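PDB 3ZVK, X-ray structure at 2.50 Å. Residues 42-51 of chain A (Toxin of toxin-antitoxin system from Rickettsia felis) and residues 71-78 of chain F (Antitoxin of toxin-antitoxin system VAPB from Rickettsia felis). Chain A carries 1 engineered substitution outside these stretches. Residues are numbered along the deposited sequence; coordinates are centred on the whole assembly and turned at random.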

ATOM      1  N   ALA A  42      15.282 -10.917  17.943  1.00 36.18           N
ATOM      2  CA  ALA A  42      14.777 -12.269  17.691  1.00 35.01           C
ATOM      3  C   ALA A  42      15.346 -13.201  18.761  1.00 40.45           C
ATOM      4  O   ALA A  42      14.596 -13.962  19.372  1.00 40.50           O
ATOM      5  CB  ALA A  42      15.189 -12.734  16.311  1.00 35.96           C
ATOM      6  N   GLU A  43      16.663 -13.097  19.036  1.00 38.45           N
ATOM      7  CA  GLU A  43      17.340 -13.904  20.049  1.00 38.39           C
ATOM      8  C   GLU A  43      16.830 -13.596  21.465  1.00 40.80           C
ATOM      9  O   GLU A  43      16.587 -14.516  22.237  1.00 43.18           O
ATOM     10  CB  GLU A  43      18.862 -13.718  19.968  1.00 40.65           C
ATOM     11  CG  GLU A  43      19.506 -14.229  18.688  1.00 51.50           C
ATOM     12  CD  GLU A  43      19.619 -15.730  18.503  1.00 68.11           C
ATOM     13  OE1 GLU A  43      19.770 -16.461  19.507  1.00 51.66           O
ATOM     14  OE2 GLU A  43      19.534 -16.181  17.342  1.00 70.04           O
ATOM     15  N   LEU A  44      16.635 -12.323  21.787  1.00 34.56           N
ATOM     16  CA  LEU A  44      16.135 -11.886  23.097  1.00 34.11           C
ATOM     17  C   LEU A  44      14.679 -12.332  23.326  1.00 38.66           C
ATOM     18  O   LEU A  44      14.335 -12.804  24.405  1.00 40.28           O
ATOM     19  CB  LEU A  44      16.314 -10.359  23.277  1.00 33.01           C
ATOM     20  CG  LEU A  44      17.756  -9.812  23.259  1.00 35.80           C
ATOM     21  CD1 LEU A  44      17.727  -8.303  23.280  1.00 36.00           C
ATOM     22  CD2 LEU A  44      18.640 -10.396  24.416  1.00 32.52           C
ATOM     23  N   GLN A  45      13.839 -12.246  22.286  1.00 33.90           N
ATOM     24  CA  GLN A  45      12.452 -12.739  22.341  1.00 32.97           C
ATOM     25  C   GLN A  45      12.403 -14.277  22.536  1.00 37.51           C
ATOM     26  O   GLN A  45      11.563 -14.782  23.283  1.00 39.82           O
ATOM     27  CB  GLN A  45      11.654 -12.292  21.111  1.00 33.33           C
ATOM     28  CG  GLN A  45      11.140 -10.834  21.189  1.00 31.51           C
ATOM     29  CD  GLN A  45      10.150 -10.565  22.319  1.00 40.49           C
ATOM     30  OE1 GLN A  45      10.021  -9.462  22.783  1.00 36.01           O
ATOM     31  NE2 GLN A  45       9.461 -11.572  22.837  1.00 29.16           N
ATOM     32  N   TYR A  46      13.350 -15.003  21.938  1.00 32.51           N
ATOM     33  CA  TYR A  46      13.496 -16.441  22.171  1.00 34.17           C
ATOM     34  C   TYR A  46      13.881 -16.722  23.646  1.00 40.52           C
ATOM     35  O   TYR A  46      13.368 -17.668  24.235  1.00 40.80           O
ATOM     36  CB  TYR A  46      14.516 -17.068  21.192  1.00 34.73           C
ATOM     37  CG  TYR A  46      15.108 -18.379  21.634  1.00 36.42           C
ATOM     38  CD1 TYR A  46      14.327 -19.538  21.702  1.00 38.42           C
ATOM     39  CD2 TYR A  46      16.466 -18.484  21.954  1.00 36.85           C
ATOM     40  CE1 TYR A  46      14.882 -20.766  22.081  1.00 37.89           C
ATOM     41  CE2 TYR A  46      17.034 -19.713  22.316  1.00 37.34           C
ATOM     42  CZ  TYR A  46      16.240 -20.853  22.358  1.00 44.30           C
ATOM     43  OH  TYR A  46      16.795 -22.068  22.702  1.00 47.01           O
ATOM     44  N   GLY A  47      14.753 -15.886  24.214  1.00 37.28           N
ATOM     45  CA  GLY A  47      15.159 -15.970  25.609  1.00 38.13           C
ATOM     46  C   GLY A  47      13.971 -15.863  26.544  1.00 41.34           C
ATOM     47  O   GLY A  47      13.858 -16.635  27.490  1.00 43.52           O
ATOM     48  N   VAL A  48      13.054 -14.948  26.242  1.00 36.10           N
ATOM     49  CA  VAL A  48      11.820 -14.701  27.002  1.00 36.06           C
ATOM     50  C   VAL A  48      10.870 -15.895  26.912  1.00 42.62           C
ATOM     51  O   VAL A  48      10.425 -16.404  27.941  1.00 43.90           O
ATOM     52  CB  VAL A  48      11.132 -13.353  26.559  1.00 37.00           C
ATOM     53  CG1 VAL A  48       9.740 -13.200  27.174  1.00 35.86           C
ATOM     54  CG2 VAL A  48      12.020 -12.132  26.891  1.00 34.55           C
ATOM     55  N   SER A  49      10.558 -16.336  25.689  1.00 40.50           N
ATOM     56  CA  SER A  49       9.622 -17.445  25.437  1.00 41.55           C
ATOM     57  C   SER A  49      10.051 -18.783  26.063  1.00 50.26           C
ATOM     58  O   SER A  49       9.205 -19.579  26.474  1.00 50.66           O
ATOM     59  CB  SER A  49       9.414 -17.633  23.938  1.00 41.07           C
ATOM     60  OG  SER A  49       8.761 -16.506  23.383  1.00 45.94           O
ATOM     61  N   LYS A  50      11.368 -19.017  26.107  1.00 48.92           N
ATOM     62  CA  LYS A  50      12.000 -20.220  26.618  1.00 50.82           C
ATOM     63  C   LYS A  50      11.978 -20.270  28.161  1.00 57.45           C
ATOM     64  O   LYS A  50      11.832 -21.351  28.727  1.00 59.84           O
ATOM     65  CB  LYS A  50      13.443 -20.266  26.094  1.00 52.60           C
ATOM     66  CG  LYS A  50      14.209 -21.477  26.508  1.00 62.30           C
ATOM     67  CD  LYS A  50      15.271 -21.827  25.545  1.00 67.17           C
ATOM     68  CE  LYS A  50      15.815 -23.150  25.972  1.00 58.91           C
ATOM     69  NZ  LYS A  50      14.725 -24.142  26.002  1.00 78.38           N
ATOM     70  N   SER A  51      12.139 -19.115  28.820  1.00 52.59           N
ATOM     71  CA  SER A  51      12.219 -18.953  30.268  1.00 52.37           C
ATOM     72  C   SER A  51      10.973 -19.371  31.043  1.00 58.03           C
ATOM     73  O   SER A  51       9.902 -19.578  30.453  1.00 58.02           O
ATOM     74  CB  SER A  51      12.603 -17.519  30.605  1.00 52.83           C
ATOM     75  OG  SER A  51      11.515 -16.628  30.437  1.00 55.61           O
TER
ATOM     76  N   PRO F  71      20.152 -23.862  15.314  1.00 50.43           N
ATOM     77  CA  PRO F  71      20.759 -23.089  16.409  1.00 50.66           C
ATOM     78  C   PRO F  71      21.002 -23.960  17.661  1.00 57.21           C
ATOM     79  O   PRO F  71      20.362 -24.998  17.839  1.00 57.70           O
ATOM     80  CB  PRO F  71      19.730 -21.996  16.670  1.00 50.57           C
ATOM     81  CG  PRO F  71      18.436 -22.587  16.247  1.00 54.48           C
ATOM     82  CD  PRO F  71      18.712 -23.565  15.170  1.00 51.06           C
ATOM     83  N   GLN F  72      21.880 -23.513  18.551  1.00 54.07           N
ATOM     84  CA  GLN F  72      22.102 -24.226  19.799  1.00 54.84           C
ATOM     85  C   GLN F  72      21.001 -23.860  20.824  1.00 56.87           C
ATOM     86  O   GLN F  72      20.431 -22.766  20.775  1.00 54.39           O
ATOM     87  CB  GLN F  72      23.499 -23.889  20.348  1.00 57.04           C
ATOM     88  CG  GLN F  72      24.239 -25.073  21.002  1.00 82.94           C
ATOM     89  CD  GLN F  72      24.372 -26.296  20.119  1.00 96.70           C
ATOM     90  OE1 GLN F  72      24.786 -26.224  18.957  1.00 90.53           O
ATOM     91  NE2 GLN F  72      23.991 -27.443  20.652  1.00 90.28           N
ATOM     92  N   LYS F  73      20.688 -24.789  21.733  1.00 54.39           N
ATOM     93  CA  LYS F  73      19.705 -24.567  22.798  1.00 53.27           C
ATOM     94  C   LYS F  73      20.331 -23.565  23.788  1.00 53.29           C
ATOM     95  O   LYS F  73      21.351 -23.858  24.416  1.00 52.51           O
ATOM     96  CB  LYS F  73      19.347 -25.893  23.523  1.00 57.24           C
ATOM     97  CG  LYS F  73      18.381 -26.827  22.774  1.00 68.69           C
ATOM     98  CD  LYS F  73      17.949 -28.038  23.642  1.00 75.60           C
ATOM     99  CE  LYS F  73      16.829 -27.716  24.624  1.00 88.78           C
ATOM    100  NZ  LYS F  73      16.972 -28.442  25.921  1.00 98.15           N
ATOM    101  N   ARG F  74      19.773 -22.363  23.868  1.00 47.28           N
ATOM    102  CA  ARG F  74      20.331 -21.364  24.778  1.00 45.01           C
ATOM    103  C   ARG F  74      19.420 -21.099  25.959  1.00 48.27           C
ATOM    104  O   ARG F  74      18.211 -21.211  25.828  1.00 49.60           O
ATOM    105  CB  ARG F  74      20.690 -20.097  24.016  1.00 39.77           C
ATOM    106  CG  ARG F  74      21.849 -20.289  23.046  1.00 43.65           C
ATOM    107  CD  ARG F  74      23.171 -20.411  23.767  1.00 58.94           C
ATOM    108  NE  ARG F  74      24.145 -19.444  23.260  1.00 72.65           N
ATOM    109  CZ  ARG F  74      24.639 -18.428  23.964  1.00 87.27           C
ATOM    110  NH1 ARG F  74      24.251 -18.226  25.220  1.00 68.12           N
ATOM    111  NH2 ARG F  74      25.533 -17.610  23.418  1.00 78.17           N
ATOM    112  N   LYS F  75      19.980 -20.793  27.116  1.00 44.26           N
ATOM    113  CA  LYS F  75      19.172 -20.517  28.314  1.00 45.91           C
ATOM    114  C   LYS F  75      19.506 -19.108  28.758  1.00 47.82           C
ATOM    115  O   LYS F  75      20.067 -18.936  29.830  1.00 48.01           O
ATOM    116  CB  LYS F  75      19.493 -21.540  29.446  1.00 52.43           C
ATOM    117  CG  LYS F  75      18.531 -22.725  29.550  1.00 68.92           C
ATOM    118  CD  LYS F  75      19.035 -23.757  30.527  1.00 84.08           C
ATOM    119  CE  LYS F  75      18.352 -23.746  31.876  1.00 94.28           C
ATOM    120  NZ  LYS F  75      18.894 -24.819  32.760  1.00 97.87           N
ATOM    121  N   TYR F  76      19.171 -18.096  27.925  1.00 44.40           N
ATOM    122  CA  TYR F  76      19.464 -16.682  28.175  1.00 43.40           C
ATOM    123  C   TYR F  76      18.968 -16.119  29.494  1.00 52.11           C
ATOM    124  O   TYR F  76      19.738 -15.443  30.167  1.00 54.58           O
ATOM    125  CB  TYR F  76      18.941 -15.808  27.052  1.00 41.94           C
ATOM    126  CG  TYR F  76      19.528 -16.058  25.683  1.00 41.91           C
ATOM    127  CD1 TYR F  76      20.891 -16.291  25.518  1.00 43.62           C
ATOM    128  CD2 TYR F  76      18.748 -15.919  24.535  1.00 40.90           C
ATOM    129  CE1 TYR F  76      21.443 -16.472  24.251  1.00 43.79           C
ATOM    130  CE2 TYR F  76      19.281 -16.115  23.267  1.00 40.82           C
ATOM    131  CZ  TYR F  76      20.635 -16.365  23.126  1.00 50.20           C
ATOM    132  OH  TYR F  76      21.159 -16.521  21.865  1.00 50.30           O
ATOM    133  N   PHE F  77      17.703 -16.353  29.853  1.00 49.64           N
ATOM    134  CA  PHE F  77      17.113 -15.788  31.064  1.00 51.56           C
ATOM    135  C   PHE F  77      16.604 -16.849  32.024  1.00 60.52           C
ATOM    136  O   PHE F  77      16.387 -17.985  31.612  1.00 61.02           O
ATOM    137  CB  PHE F  77      15.953 -14.816  30.693  1.00 52.15           C
ATOM    138  CG  PHE F  77      16.314 -13.711  29.724  1.00 51.84           C
ATOM    139  CD1 PHE F  77      17.261 -12.747  30.059  1.00 53.72           C
ATOM    140  CD2 PHE F  77      15.736 -13.656  28.462  1.00 52.50           C
ATOM    141  CE1 PHE F  77      17.654 -11.773  29.130  1.00 54.87           C
ATOM    142  CE2 PHE F  77      16.101 -12.661  27.550  1.00 51.53           C
ATOM    143  CZ  PHE F  77      17.070 -11.736  27.883  1.00 51.07           C
ATOM    144  N   GLU F  78      16.353 -16.458  33.292  1.00 59.89           N
ATOM    145  CA  GLU F  78      15.806 -17.322  34.345  1.00 89.11           C
ATOM    146  C   GLU F  78      14.288 -17.127  34.383  1.00103.93           C
ATOM    147  O   GLU F  78      13.556 -17.849  33.719  1.00 61.77           O
ATOM    148  CB  GLU F  78      16.408 -16.978  35.726  1.00 91.98           C
TER
HETATM  149  O   HOH W   1      15.859 -18.030  28.426  1.00 35.08           O

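Where is the hollow that receives the antitoxin segment? It lies over G47(A), three residues before the end of a toxin helix that closes at K50(A). Glycine leaves the helix surface bare here, and the two chains come close: the CA atoms of G47(A) and Y76(F) are 5.1 Å apart. Two aromatic rings use the space, each presenting its edge. Y76(F) sets CD2 3.7 Å from CA of G47(A), while F77(F) brings CD2 to 3.4 Å from C of the same residue. An ideal CB on G47(A) would lie 2.7 Å from CE2 of F77(F), a clash, and 3.1 Å from CD2 of Y76(F), so the absence of a side chain is what lets both rings settle this near.

How does each ring fill its side of the hollow? The ring of F77(F) slides edge-on along the helix backbone, its CE2 3.6 Å from O of L44(A), and finds aliphatic company beyond: CD2 of L44(A) is 4.0 Å from its CZ, and CG2 of V48(A) is 4.2 Å from its CE2. A purely apolar ring suits this buried pocket. Y76(F), also buried, has a polar tip to satisfy. Its hydroxyl reaches E43(A), where OH donates a hydrogen bond to OE1 at 2.7 Å; the carboxylate, on a side chain with chi1 and chi2 both m, offers an oxygen well suited to accept from a buried hydroxyl.

What does the toxin push back toward the antitoxin? Y46(A) is the answering bump. Its CA-to-CB bond points sideways, but with chi1 in t the ring's end comes nearer to the extended segment before Y76(F). There N of R74(F) donates a hydrogen bond to OH of Y46(A), 3.2 Å long, and CD2 of Y46(A) packs 3.9 Å from CE2 of Y76(F). One tyrosine thus offers both an apolar flank and a polar end. K50(A), directed toward the antitoxin, lays its aliphatic chain against the backbone, with CD 3.0 Å from O of R74(F), a short carbon-to-oxygen approach, while the side chain of R74(F) leads away at its end.

What closes the contact where the helix ends? S51(A), the first residue to leave helical geometry, turns back on the helix, its OG donating to O of V48(A) at 2.7 Å. Its small side chain still points toward the antitoxin, and CB comes 3.3 Å from O of E78(F). A water bridges the backbones nearby, donating to O of G47(A) at 2.6 Å and accepting from N of F77(F) at 2.9 Å. Together the two stretches bury 553 Å², counting both sides.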